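Local coordinates for ThiJ/pfpI family protein (Bacillus anthracis, PDB 3EFE), which is of unknown function but belongs to the DJ-1/PfpI family, whose members include peptidases, chaperones and glyoxalases, within the class I glutaminase clan, at residues Lys42-Gly47 with Lys62-Leu67; Lys7-Val12 with Cys70-Lys75; Asn14-Trp19 with Glu51-Met56; Lys75-Leu80 with Ile107-Cys112. One frame throughout, in Å; residues are numbered along the deposited sequence.

In the fold
Contact 4 (75-80 with 107-112) is buried at the heart of the chain, its centre about 4 Å from the chain centre, and joins two central strands of the sheet by regular backbone bonds. Contacts 1 and 3, partly buried, lie about 15 Å out, each within reach of the second subunit. In each a threonine and an aspartate take part: in contact 1 each accepts from the other's main chain, beside a water; in contact 3 the hydroxyl donates directly to the carboxylate. Contact 2, also partly buried, sets a loop over strand 8-11 through sulfur and methyl contacts with a ring, without hydrogen bonds between its segments. Strand 8-11 lies between strand 43-47 of contact 1 and strand 77-80 of contact 4.

Contact 1: residues Lys42-Gly47 with Lys62-Leu67; sequences KVITVG and KPDISL
Thr45 and Asp64 meet with their side chains crossing at about a right angle, and each takes a hydrogen bond from the other's main chain. Thr45 N gives one to Asp64 OD2 at 3.0 Å, arriving from above the carboxylate plane, 37° out of it. In return Asp64 N reaches Thr45 OG1, also at 3.0 Å. With its first torsion at 64°, Thr45 sets OG1 between its own N and carbonyl carbon, which turns the hydroxyl to the Asp64 amide. A water extends the link, lying 2.8 Å from Thr45 OG1 and donating to Lys62 O at 2.7 Å.

Beyond this exchange the backbones run as a short parallel pair. Thr45 O accepts Ile65 N at 3.2 Å, and Gly47 N returns a straight bond (168°) to Ile65 O at 3.0 Å. Val46 and Ile65 point to the same face of the sheet and meet there, CB of Val46 against CG1 of Ile65. That face also carries Phe9, which Val46, Ile65 and Ile44 all touch. Ile44 lays its CG2 methyl across Asp64 CB at 3.5 Å, again at about a right angle, giving the carboxylate stem an apolar neighbour.

The other neighbours show where this lies in the assembly: Val43 and Thr45 pack on Gly57 and Leu59 of the second subunit. Two bridges, Val46 with Ile65 and Gly47 with Ser66, pair strand 65-66 with 43-47. It is the outermost strand on this side within the chain, a short parallel edge strand of the Rossmann-like alpha/beta core of the DJ-1/PfpI family.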
loop_
_atom_site.group_PDB
_atom_site.type_symbol
_atom_site.label_atom_id
_atom_site.label_comp_id
_atom_site.label_asym_id
_atom_site.label_seq_id
_atom_site.Cartn_x
_atom_site.Cartn_y
_atom_site.Cartn_z
ATOM N N LYS D 42 8.153 15.115 -4.679
ATOM C CA LYS D 42 7.308 14.586 -5.774
ATOM C C LYS D 42 7.874 13.271 -6.297
ATOM O O LYS D 42 9.073 13.176 -6.530
ATOM C CB LYS D 42 7.161 15.614 -6.910
ATOM C CG LYS D 42 6.312 16.847 -6.529
ATOM C CD LYS D 42 4.774 16.473 -6.423
ATOM C CE LYS D 42 4.199 16.600 -4.964
ATOM N NZ LYS D 42 2.675 16.598 -4.886
ATOM N N VAL D 43 7.018 12.246 -6.334
ATOM C CA VAL D 43 7.335 10.912 -6.818
ATOM C C VAL D 43 7.016 10.896 -8.323
ATOM O O VAL D 43 5.876 11.131 -8.751
ATOM C CB VAL D 43 6.586 9.817 -6.015
ATOM C CG1 VAL D 43 6.803 8.329 -6.650
ATOM C CG2 VAL D 43 7.000 9.880 -4.530
ATOM N N ILE D 44 8.069 10.708 -9.121
ATOM C CA ILE D 44 7.960 10.471 -10.585
ATOM C C ILE D 44 7.980 8.982 -10.908
ATOM O O ILE D 44 8.956 8.260 -10.617
ATOM C CB ILE D 44 9.089 11.175 -11.387
ATOM C CG1 ILE D 44 9.206 12.646 -10.958
ATOM C CG2 ILE D 44 8.789 11.086 -12.930
ATOM C CD1 ILE D 44 10.647 13.185 -10.960
ATOM N N THR D 45 6.918 8.480 -11.491
ATOM C CA THR D 45 6.915 7.065 -11.856
ATOM C C THR D 45 7.770 6.849 -13.142
ATOM O O THR D 45 7.626 7.594 -14.105
ATOM C CB THR D 45 5.483 6.446 -11.962
ATOM O OG1 THR D 45 4.757 7.046 -13.001
ATOM C CG2 THR D 45 4.708 6.600 -10.673
ATOM N N VAL D 46 8.696 5.877 -13.110
ATOM C CA VAL D 46 9.510 5.563 -14.295
ATOM C C VAL D 46 9.339 4.115 -14.750
ATOM O O VAL D 46 9.417 3.215 -13.979
ATOM C CB VAL D 46 11.008 5.948 -14.199
ATOM C CG1 VAL D 46 11.518 6.194 -12.796
ATOM C CG2 VAL D 46 11.837 4.901 -14.900
ATOM N N GLY D 47 9.006 3.933 -16.019
ATOM C CA GLY D 47 8.701 2.637 -16.599
ATOM C C GLY D 47 9.896 2.221 -17.388
ATOM O O GLY D 47 10.792 3.072 -17.649
ATOM N N LYS D 62 -0.040 4.829 -15.719
ATOM C CA LYS D 62 0.637 5.448 -16.838
ATOM C C LYS D 62 1.935 5.969 -16.316
ATOM O O LYS D 62 1.925 6.879 -15.467
ATOM C CB LYS D 62 -0.227 6.606 -17.389
ATOM C CG LYS D 62 0.288 7.333 -18.657
ATOM C CD LYS D 62 0.646 6.325 -19.824
ATOM C CE LYS D 62 1.132 7.027 -21.165
ATOM N NZ LYS D 62 0.605 8.432 -21.295
ATOM N N PRO D 63 3.069 5.376 -16.758
ATOM C CA PRO D 63 4.355 5.890 -16.310
ATOM C C PRO D 63 4.527 7.341 -16.741
ATOM O O PRO D 63 4.100 7.740 -17.841
ATOM C CB PRO D 63 5.373 4.959 -17.004
ATOM C CG PRO D 63 4.648 3.770 -17.244
ATOM C CD PRO D 63 3.277 4.232 -17.656
ATOM N N ASP D 64 5.087 8.128 -15.829
ATOM C CA ASP D 64 5.424 9.524 -16.090
ATOM C C ASP D 64 6.472 9.646 -17.159
ATOM O O ASP D 64 6.310 10.455 -18.063
ATOM C CB ASP D 64 5.941 10.208 -14.828
ATOM C CG ASP D 64 4.840 10.488 -13.852
ATOM O OD1 ASP D 64 3.719 10.637 -14.329
ATOM O OD2 ASP D 64 5.077 10.529 -12.627
ATOM N N ILE D 65 7.550 8.903 -17.020
ATOM C CA ILE D 65 8.615 8.904 -17.953
ATOM C C ILE D 65 9.137 7.470 -18.164
ATOM O O ILE D 65 8.760 6.525 -17.450
ATOM C CB ILE D 65 9.778 9.842 -17.470
ATOM C CG1 ILE D 65 10.600 9.201 -16.306
ATOM C CG2 ILE D 65 9.239 11.266 -17.150
ATOM C CD1 ILE D 65 11.597 10.152 -15.598
ATOM N N SER D 66 10.012 7.327 -19.154
ATOM C CA SER D 66 10.585 6.059 -19.530
ATOM C C SER D 66 11.968 6.039 -18.978
ATOM O O SER D 66 12.482 7.059 -18.660
ATOM C CB SER D 66 10.551 5.868 -21.075
ATOM O OG SER D 66 11.725 6.353 -21.726
ATOM N N LEU D 67 12.562 4.870 -18.798
ATOM C CA LEU D 67 13.903 4.821 -18.211
ATOM C C LEU D 67 14.877 5.748 -18.930
ATOM O O LEU D 67 15.664 6.422 -18.291
ATOM C CB LEU D 67 14.435 3.393 -18.203
ATOM C CG LEU D 67 15.803 3.163 -17.539
ATOM C CD1 LEU D 67 15.901 3.820 -16.149
ATOM C CD2 LEU D 67 16.129 1.631 -17.488
HETATM O O HOH W 1 2.010 7.289 -12.804
#

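Contact 2: residues Lys7-Val12 with Cys70-Lys75; sequences KAFLYV and CTLESK
Phe9 packs against Cys70 and Leu72 with no hydrogen bond between the segments; the gripped polar atom is Ser74 OG, which takes a bond from Lys75 NZ at 2.8 Å and is bonded as well to Ile104 O. The bond to Ile104 O ties this end of the loop to the C-terminal end of helix 92-104; the Lys75 bond stays within the segment.

The contact itself is built round the Phe9 ring. Cys70 SG sits over one face, almost on the ring axis: it is 4.0 Å from the centroid and only 10° off the normal. Its first torsion of 165° puts SG anti to the backbone N, carrying the sulfur to that place. Leu72 CD1 approaches obliquely from the same side of the ring plane as the sulfur, displaced toward CD2 and CE2, and comes to 3.3 Å from Phe9 CD2, a tight methyl-ring approach. Thr71 O lies 3.6 Å from Phe9 CE2, likewise oblique to the ring. At the solvent side Lys7 NZ and Glu73 OE1 are 4.4 Å apart, a separation beyond a salt bridge, so any attraction is probably weak.

Helix 92-104 backs the loop: Arg97 bonds to Cys70 O and, with Ala101, touches Leu72. Phe9 in turn packs on Ile44, Val46 and Leu78 of the flanking strands, which places its ring on the sheet face that carries those three residues. Segment 70-75 belongs to the link that leaves edge strand 65-66, passes strands 43-47 and 8-11, and enters strand 77-80, packed on the parallel sheet in part through a Cys sulfur-aromatic contact.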
loop_
_atom_site.group_PDB
_atom_site.type_symbol
_atom_site.label_atom_id
_atom_site.label_comp_id
_atom_site.label_asym_id
_atom_site.label_seq_id
_atom_site.Cartn_x
_atom_site.Cartn_y
_atom_site.Cartn_z
ATOM N N LYS D 7 14.838 14.597 -6.137
ATOM C CA LYS D 7 13.803 13.824 -6.863
ATOM C C LYS D 7 13.594 12.447 -6.250
ATOM O O LYS D 7 14.452 11.955 -5.567
ATOM C CB LYS D 7 14.149 13.735 -8.342
ATOM C CG LYS D 7 14.616 15.105 -8.848
ATOM C CD LYS D 7 14.406 15.296 -10.320
ATOM C CE LYS D 7 14.701 16.746 -10.701
ATOM N NZ LYS D 7 16.146 17.139 -10.395
ATOM N N ALA D 8 12.405 11.900 -6.424
ATOM C CA ALA D 8 12.059 10.578 -5.984
ATOM C C ALA D 8 11.454 9.889 -7.174
ATOM O O ALA D 8 10.576 10.395 -7.793
ATOM C CB ALA D 8 11.103 10.591 -4.808
ATOM N N PHE D 9 12.034 8.752 -7.513
ATOM C CA PHE D 9 11.562 7.895 -8.617
ATOM C C PHE D 9 10.976 6.613 -8.099
ATOM O O PHE D 9 11.539 6.007 -7.207
ATOM C CB PHE D 9 12.715 7.574 -9.557
ATOM C CG PHE D 9 13.259 8.795 -10.247
ATOM C CD1 PHE D 9 12.528 9.416 -11.252
ATOM C CD2 PHE D 9 14.463 9.314 -9.885
ATOM C CE1 PHE D 9 12.992 10.497 -11.899
ATOM C CE2 PHE D 9 14.964 10.476 -10.534
ATOM C CZ PHE D 9 14.185 11.051 -11.554
ATOM N N LEU D 10 9.824 6.209 -8.637
ATOM C CA LEU D 10 9.351 4.861 -8.396
ATOM C C LEU D 10 9.365 4.127 -9.711
ATOM O O LEU D 10 8.617 4.435 -10.650
ATOM C CB LEU D 10 7.941 4.904 -7.805
ATOM C CG LEU D 10 7.238 3.559 -7.594
ATOM C CD1 LEU D 10 7.848 2.785 -6.388
ATOM C CD2 LEU D 10 5.706 3.726 -7.571
ATOM N N TYR D 11 10.157 3.090 -9.783
ATOM C CA TYR D 11 10.078 2.164 -10.939
ATOM C C TYR D 11 8.769 1.393 -10.971
ATOM O O TYR D 11 8.433 0.647 -10.019
ATOM C CB TYR D 11 11.312 1.264 -10.937
ATOM C CG TYR D 11 11.422 0.340 -12.127
ATOM C CD1 TYR D 11 11.532 0.839 -13.431
ATOM C CD2 TYR D 11 11.450 -1.038 -11.941
ATOM C CE1 TYR D 11 11.642 -0.046 -14.521
ATOM C CE2 TYR D 11 11.588 -1.896 -12.991
ATOM C CZ TYR D 11 11.660 -1.402 -14.289
ATOM O OH TYR D 11 11.756 -2.316 -15.332
ATOM N N VAL D 12 8.031 1.585 -12.064
ATOM C CA VAL D 12 6.707 0.952 -12.287
ATOM C C VAL D 12 6.761 -0.109 -13.406
ATOM O O VAL D 12 7.325 0.131 -14.471
ATOM C CB VAL D 12 5.516 2.057 -12.493
ATOM C CG1 VAL D 12 5.430 2.942 -11.244
ATOM C CG2 VAL D 12 5.695 2.871 -13.721
ATOM N N CYS D 70 15.157 9.441 -17.866
ATOM C CA CYS D 70 15.393 9.592 -16.435
ATOM C C CYS D 70 16.849 9.742 -16.152
ATOM O O CYS D 70 17.640 8.999 -16.701
ATOM C CB CYS D 70 14.886 8.324 -15.712
ATOM S SG CYS D 70 15.460 8.139 -13.994
ATOM N N THR D 71 17.196 10.658 -15.257
ATOM C CA THR D 71 18.578 10.873 -14.812
ATOM C C THR D 71 18.643 10.624 -13.317
ATOM O O THR D 71 17.839 11.169 -12.569
ATOM C CB THR D 71 19.053 12.339 -15.087
ATOM O OG1 THR D 71 18.798 12.650 -16.458
ATOM C CG2 THR D 71 20.577 12.547 -14.788
ATOM N N LEU D 72 19.585 9.776 -12.898
ATOM C CA LEU D 72 19.765 9.458 -11.487
ATOM C C LEU D 72 21.015 10.178 -11.041
ATOM O O LEU D 72 22.036 10.116 -11.696
ATOM C CB LEU D 72 19.860 7.926 -11.250
ATOM C CG LEU D 72 18.603 7.032 -11.065
ATOM C CD1 LEU D 72 17.267 7.806 -10.730
ATOM C CD2 LEU D 72 18.408 6.083 -12.250
ATOM N N GLU D 73 20.921 10.878 -9.920
ATOM C CA GLU D 73 21.927 11.853 -9.500
ATOM C C GLU D 73 22.192 11.646 -8.026
ATOM O O GLU D 73 21.405 10.978 -7.348
ATOM C CB GLU D 73 21.442 13.293 -9.744
ATOM C CG GLU D 73 21.729 13.859 -11.152
ATOM C CD GLU D 73 20.800 15.066 -11.523
ATOM O OE1 GLU D 73 20.320 15.794 -10.602
ATOM O OE2 GLU D 73 20.525 15.279 -12.741
ATOM N N SER D 74 23.305 12.208 -7.536
ATOM C CA SER D 74 23.721 11.947 -6.181
ATOM C C SER D 74 22.532 12.397 -5.392
ATOM O O SER D 74 21.901 13.408 -5.715
ATOM C CB SER D 74 24.989 12.734 -5.788
ATOM O OG SER D 74 25.687 12.133 -4.659
ATOM N N LYS D 75 22.196 11.618 -4.384
ATOM C CA LYS D 75 21.066 11.898 -3.495
ATOM C C LYS D 75 19.623 11.911 -4.085
ATOM O O LYS D 75 18.688 12.236 -3.327
ATOM C CB LYS D 75 21.292 13.175 -2.744
ATOM C CG LYS D 75 22.689 13.400 -2.204
ATOM C CD LYS D 75 23.375 12.200 -1.531
ATOM C CE LYS D 75 24.851 12.581 -1.064
ATOM N NZ LYS D 75 25.697 13.369 -2.096
#

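Contact 3: residues Asn14-Trp19 with Glu51-Met56; sequences NTMSDW and EMITTM
Thr55 OG1 donates to the syn lone pair of Asp18 OD1, 2.7 Å away, on the side of the other carboxylate oxygen. The two side chains cross at about a right angle. Neither group is confined to this bond: Asp18 OD2 accepts from Gly57 N, and Thr55 OG1 accepts from Leu59 N, so the pair also holds the turn that follows Met56.

Two main-chain bonds run beside it. Thr15 N points almost straight at Thr54 O, 2.8 Å away with an angle of 173° at the hydrogen. Met56 N reaches Met16 O at 2.9 Å, but from 35° above the carbonyl plane. Through these bonds the hairpin of strands 53-54 and 60-61, an insertion between sheet strands 43-47 and 65-66, is fastened to the loop that leads from strand 8-11 into helix 18-30.

Apolar contacts surround these bonds. Met16 brings CG to Thr55 CG2 at 3.8 Å, while its sulfur SD lies 4.1 Å from Ile53 CD1. At the opposite end Met56, with CG anti to its backbone N (chi1 -171°) and an extended chain beyond, delivers SD to the rim of the Trp19 indole. This is a Met-aromatic contact at the edge, in the ring plane, with SD 3.7 Å from CZ3. Ser17 CB covers one indole face, 3.5 Å above the plane and offset toward the rim. Trp19 NE1 is bonded to Gly166 O, and the ring also meets that of Tyr23 of the second subunit.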
loop_
_atom_site.group_PDB
_atom_site.type_symbol
_atom_site.label_atom_id
_atom_site.label_comp_id
_atom_site.label_asym_id
_atom_site.label_seq_id
_atom_site.Cartn_x
_atom_site.Cartn_y
_atom_site.Cartn_z
ATOM N N ASN D 14 4.680 -4.167 -14.760
ATOM C CA ASN D 14 3.575 -5.075 -14.614
ATOM C C ASN D 14 3.884 -5.965 -13.460
ATOM O O ASN D 14 4.989 -6.489 -13.401
ATOM C CB ASN D 14 3.412 -5.992 -15.817
ATOM C CG ASN D 14 2.810 -5.306 -17.037
ATOM O OD1 ASN D 14 3.248 -5.601 -18.134
ATOM N ND2 ASN D 14 1.826 -4.412 -16.865
ATOM N N THR D 15 2.904 -6.135 -12.562
ATOM C CA THR D 15 3.020 -7.073 -11.462
ATOM C C THR D 15 3.546 -6.410 -10.177
ATOM O O THR D 15 3.671 -7.086 -9.171
ATOM C CB THR D 15 3.960 -8.309 -11.846
ATOM O OG1 THR D 15 3.212 -9.304 -12.612
ATOM C CG2 THR D 15 4.527 -8.922 -10.675
ATOM N N MET D 16 3.870 -5.097 -10.191
ATOM C CA MET D 16 4.460 -4.507 -8.954
ATOM C C MET D 16 3.506 -4.704 -7.793
ATOM O O MET D 16 2.275 -4.592 -7.916
ATOM C CB MET D 16 4.906 -3.063 -9.128
ATOM C CG MET D 16 3.862 -2.019 -9.625
ATOM S SD MET D 16 4.488 -0.395 -9.900
ATOM C CE MET D 16 5.427 -0.284 -8.632
ATOM N N SER D 17 4.086 -5.096 -6.684
ATOM C CA SER D 17 3.359 -5.363 -5.421
ATOM C C SER D 17 2.915 -4.070 -4.674
ATOM O O SER D 17 3.742 -3.403 -4.118
ATOM C CB SER D 17 4.285 -6.194 -4.544
ATOM O OG SER D 17 4.594 -7.432 -5.202
ATOM N N ASP D 18 1.610 -3.803 -4.642
ATOM C CA ASP D 18 0.998 -2.559 -4.163
ATOM C C ASP D 18 1.243 -2.228 -2.710
ATOM O O ASP D 18 1.375 -1.041 -2.344
ATOM C CB ASP D 18 -0.535 -2.596 -4.338
ATOM C CG ASP D 18 -0.961 -2.856 -5.807
ATOM O OD1 ASP D 18 -1.575 -1.991 -6.448
ATOM O OD2 ASP D 18 -0.661 -3.933 -6.300
ATOM N N TRP D 19 1.324 -3.258 -1.880
ATOM C CA TRP D 19 1.400 -3.026 -0.461
ATOM C C TRP D 19 2.799 -2.575 -0.097
ATOM O O TRP D 19 3.003 -2.082 0.984
ATOM C CB TRP D 19 0.945 -4.234 0.326
ATOM C CG TRP D 19 1.875 -5.303 0.306
ATOM C CD1 TRP D 19 2.866 -5.522 1.198
ATOM C CD2 TRP D 19 1.974 -6.321 -0.674
ATOM N NE1 TRP D 19 3.551 -6.583 0.854
ATOM C CE2 TRP D 19 3.054 -7.103 -0.311
ATOM C CE3 TRP D 19 1.288 -6.597 -1.877
ATOM C CZ2 TRP D 19 3.465 -8.207 -1.051
ATOM C CZ3 TRP D 19 1.659 -7.690 -2.592
ATOM C CH2 TRP D 19 2.763 -8.480 -2.195
ATOM N N GLU D 51 4.662 2.510 -21.879
ATOM C CA GLU D 51 3.511 1.610 -21.813
ATOM C C GLU D 51 2.954 1.594 -20.386
ATOM O O GLU D 51 3.703 1.575 -19.374
ATOM C CB GLU D 51 3.857 0.149 -22.227
ATOM C CG GLU D 51 4.258 -0.169 -23.730
ATOM C CD GLU D 51 4.659 -1.727 -23.959
ATOM O OE1 GLU D 51 4.813 -2.496 -22.956
ATOM O OE2 GLU D 51 4.855 -2.162 -25.147
ATOM N N MET D 52 1.628 1.610 -20.340
ATOM C CA MET D 52 0.869 1.351 -19.140
ATOM C C MET D 52 1.183 -0.011 -18.606
ATOM O O MET D 52 1.391 -1.000 -19.378
ATOM C CB MET D 52 -0.634 1.502 -19.442
ATOM C CG MET D 52 -0.970 3.007 -19.676
ATOM S SD MET D 52 -2.573 3.515 -19.143
ATOM C CE MET D 52 -2.282 3.303 -17.412
ATOM N N ILE D 53 1.243 -0.053 -17.278
ATOM C CA ILE D 53 1.560 -1.229 -16.473
ATOM C C ILE D 53 0.341 -1.476 -15.621
ATOM O O ILE D 53 -0.506 -0.615 -15.469
ATOM C CB ILE D 53 2.857 -1.011 -15.659
ATOM C CG1 ILE D 53 2.696 -0.049 -14.462
ATOM C CG2 ILE D 53 3.904 -0.403 -16.569
ATOM C CD1 ILE D 53 2.112 -0.616 -13.209
ATOM N N THR D 54 0.215 -2.689 -15.132
ATOM C CA THR D 54 -0.889 -3.139 -14.289
ATOM C C THR D 54 -0.243 -3.702 -12.970
ATOM O O THR D 54 0.640 -4.584 -13.008
ATOM C CB THR D 54 -1.663 -4.251 -15.003
ATOM O OG1 THR D 54 -2.144 -3.770 -16.264
ATOM C CG2 THR D 54 -2.883 -4.719 -14.152
ATOM N N THR D 55 -0.619 -3.170 -11.826
ATOM C CA THR D 55 -0.023 -3.661 -10.571
ATOM C C THR D 55 -0.504 -5.063 -10.305
ATOM O O THR D 55 -1.399 -5.485 -10.954
ATOM C CB THR D 55 -0.292 -2.706 -9.354
ATOM O OG1 THR D 55 -1.669 -2.715 -9.034
ATOM C CG2 THR D 55 0.165 -1.258 -9.665
ATOM N N MET D 56 0.124 -5.809 -9.385
ATOM C CA MET D 56 -0.473 -7.042 -8.832
ATOM C C MET D 56 -1.892 -6.881 -8.363
ATOM O O MET D 56 -2.650 -7.822 -8.470
ATOM C CB MET D 56 0.391 -7.624 -7.675
ATOM C CG MET D 56 -0.013 -9.068 -7.150
ATOM S SD MET D 56 0.999 -9.496 -5.758
ATOM C CE MET D 56 0.148 -10.906 -5.179
#

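Contact 4: residues Lys75-Leu80 with Ile107-Cys112; sequences KDLLIL and IVAAIC
Leu78 and Leu80 each offer N and O to the strand beside them. Leu78 N bonds to Ile107 O at 2.9 Å and Leu78 O accepts Ala109 N, also at 2.9 Å. Leu80 N then reaches Ala109 O at 2.6 Å, a short bond, and Leu80 O accepts Ile111 N. Ile107 N to Asp76 O at 3.0 Å starts the series. The strand axes pass 4.7 Å apart and 12° from parallel, a regular parallel pair.

Side chains meet on both faces, partly in register and partly on the diagonal. Leu77 CD1 touches Ile107 CG2 at 3.9 Å and also reaches Ala109 CB, on the face covered by helix 169-179 through Phe172 and Val176. On the other face Leu80 lays CD1 against Val108 CG2 at 3.9 Å and against Ala110 CB.

Strand 8-11 supports the far flank of strand 77-80, bonding through Phe9 to Leu77 and Ile79. Strands 77-80 and 107-111 with helix 92-104 form a beta-alpha-beta unit. The second strand ends at Ile111 and is followed by Cys112, whose backbone (phi 71°, psi -127°) and place before helix 113-119 are consistent with the nucleophile elbow of DJ-1/PfpI relatives.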
loop_
_atom_site.group_PDB
_atom_site.type_symbol
_atom_site.label_atom_id
_atom_site.label_comp_id
_atom_site.label_asym_id
_atom_site.label_seq_id
_atom_site.Cartn_x
_atom_site.Cartn_y
_atom_site.Cartn_z
ATOM N N LYS D 75 22.196 11.618 -4.384
ATOM C CA LYS D 75 21.066 11.898 -3.495
ATOM C C LYS D 75 19.623 11.911 -4.085
ATOM O O LYS D 75 18.688 12.236 -3.327
ATOM C CB LYS D 75 21.292 13.175 -2.744
ATOM C CG LYS D 75 22.689 13.400 -2.204
ATOM C CD LYS D 75 23.375 12.200 -1.531
ATOM C CE LYS D 75 24.851 12.581 -1.064
ATOM N NZ LYS D 75 25.697 13.369 -2.096
ATOM N N ASP D 76 19.412 11.540 -5.370
ATOM C CA ASP D 76 18.042 11.292 -5.860
ATOM C C ASP D 76 17.571 10.077 -5.080
ATOM O O ASP D 76 18.364 9.424 -4.420
ATOM C CB ASP D 76 17.983 11.062 -7.390
ATOM C CG ASP D 76 17.999 12.412 -8.229
ATOM O OD1 ASP D 76 17.723 13.464 -7.600
ATOM O OD2 ASP D 76 18.240 12.414 -9.488
ATOM N N LEU D 77 16.285 9.799 -5.113
ATOM C CA LEU D 77 15.733 8.548 -4.530
ATOM C C LEU D 77 15.146 7.696 -5.632
ATOM O O LEU D 77 14.310 8.183 -6.422
ATOM C CB LEU D 77 14.673 8.799 -3.401
ATOM C CG LEU D 77 13.875 7.551 -2.834
ATOM C CD1 LEU D 77 14.727 6.585 -1.929
ATOM C CD2 LEU D 77 12.586 8.062 -2.081
ATOM N N LEU D 78 15.577 6.432 -5.667
ATOM C CA LEU D 78 14.974 5.399 -6.554
ATOM C C LEU D 78 14.371 4.237 -5.771
ATOM O O LEU D 78 15.087 3.496 -5.159
ATOM C CB LEU D 78 15.997 4.828 -7.524
ATOM C CG LEU D 78 15.514 3.780 -8.541
ATOM C CD1 LEU D 78 14.440 4.293 -9.498
ATOM C CD2 LEU D 78 16.740 3.193 -9.299
ATOM N N ILE D 79 13.025 4.133 -5.798
ATOM C CA ILE D 79 12.261 3.032 -5.183
ATOM C C ILE D 79 12.074 1.802 -6.162
ATOM O O ILE D 79 11.511 1.910 -7.290
ATOM C CB ILE D 79 10.854 3.500 -4.654
ATOM C CG1 ILE D 79 11.014 4.696 -3.739
ATOM C CG2 ILE D 79 10.085 2.341 -3.932
ATOM C CD1 ILE D 79 9.780 5.635 -3.646
ATOM N N LEU D 80 12.529 0.641 -5.710
ATOM C CA LEU D 80 12.254 -0.588 -6.451
ATOM C C LEU D 80 11.345 -1.523 -5.650
ATOM O O LEU D 80 11.777 -2.164 -4.707
ATOM C CB LEU D 80 13.526 -1.290 -6.866
ATOM C CG LEU D 80 14.690 -0.369 -7.258
ATOM C CD1 LEU D 80 15.988 -1.205 -7.100
ATOM C CD2 LEU D 80 14.461 0.263 -8.640
ATOM N N ILE D 107 20.311 7.333 -3.649
ATOM C CA ILE D 107 19.754 6.426 -2.620
ATOM C C ILE D 107 18.858 5.420 -3.374
ATOM O O ILE D 107 17.931 5.822 -4.076
ATOM C CB ILE D 107 18.879 7.167 -1.570
ATOM C CG1 ILE D 107 19.594 8.408 -1.000
ATOM C CG2 ILE D 107 18.326 6.214 -0.467
ATOM C CD1 ILE D 107 20.931 8.174 -0.436
ATOM N N VAL D 108 19.183 4.135 -3.290
ATOM C CA VAL D 108 18.315 3.108 -3.889
ATOM C C VAL D 108 17.662 2.260 -2.810
ATOM O O VAL D 108 18.307 1.792 -1.885
ATOM C CB VAL D 108 18.939 2.281 -5.121
ATOM C CG1 VAL D 108 20.341 2.688 -5.411
ATOM C CG2 VAL D 108 18.676 0.759 -4.999
ATOM N N ALA D 109 16.346 2.157 -2.918
ATOM C CA ALA D 109 15.497 1.507 -1.927
ATOM C C ALA D 109 14.811 0.370 -2.669
ATOM O O ALA D 109 14.000 0.671 -3.572
ATOM C CB ALA D 109 14.456 2.497 -1.392
ATOM N N ALA D 110 15.178 -0.890 -2.317
ATOM C CA ALA D 110 14.691 -2.158 -2.942
ATOM C C ALA D 110 13.935 -2.980 -1.932
ATOM O O ALA D 110 14.377 -3.168 -0.825
ATOM C CB ALA D 110 15.852 -3.004 -3.441
ATOM N N ILE D 111 12.788 -3.491 -2.294
ATOM C CA ILE D 111 11.972 -4.252 -1.341
ATOM C C ILE D 111 11.647 -5.555 -2.083
ATOM O O ILE D 111 11.430 -5.568 -3.288
ATOM C CB ILE D 111 10.715 -3.476 -0.825
ATOM C CG1 ILE D 111 9.968 -4.297 0.204
ATOM C CG2 ILE D 111 9.736 -2.976 -2.023
ATOM C CD1 ILE D 111 9.171 -3.512 1.149
ATOM N N CYS D 112 11.770 -6.648 -1.357
ATOM C CA CYS D 112 11.193 -7.905 -1.722
ATOM C C CYS D 112 11.936 -8.503 -2.914
ATOM O O CYS D 112 13.130 -8.583 -2.864
ATOM C CB CYS D 112 9.690 -7.754 -1.899
ATOM S SG CYS D 112 8.786 -9.388 -2.114
#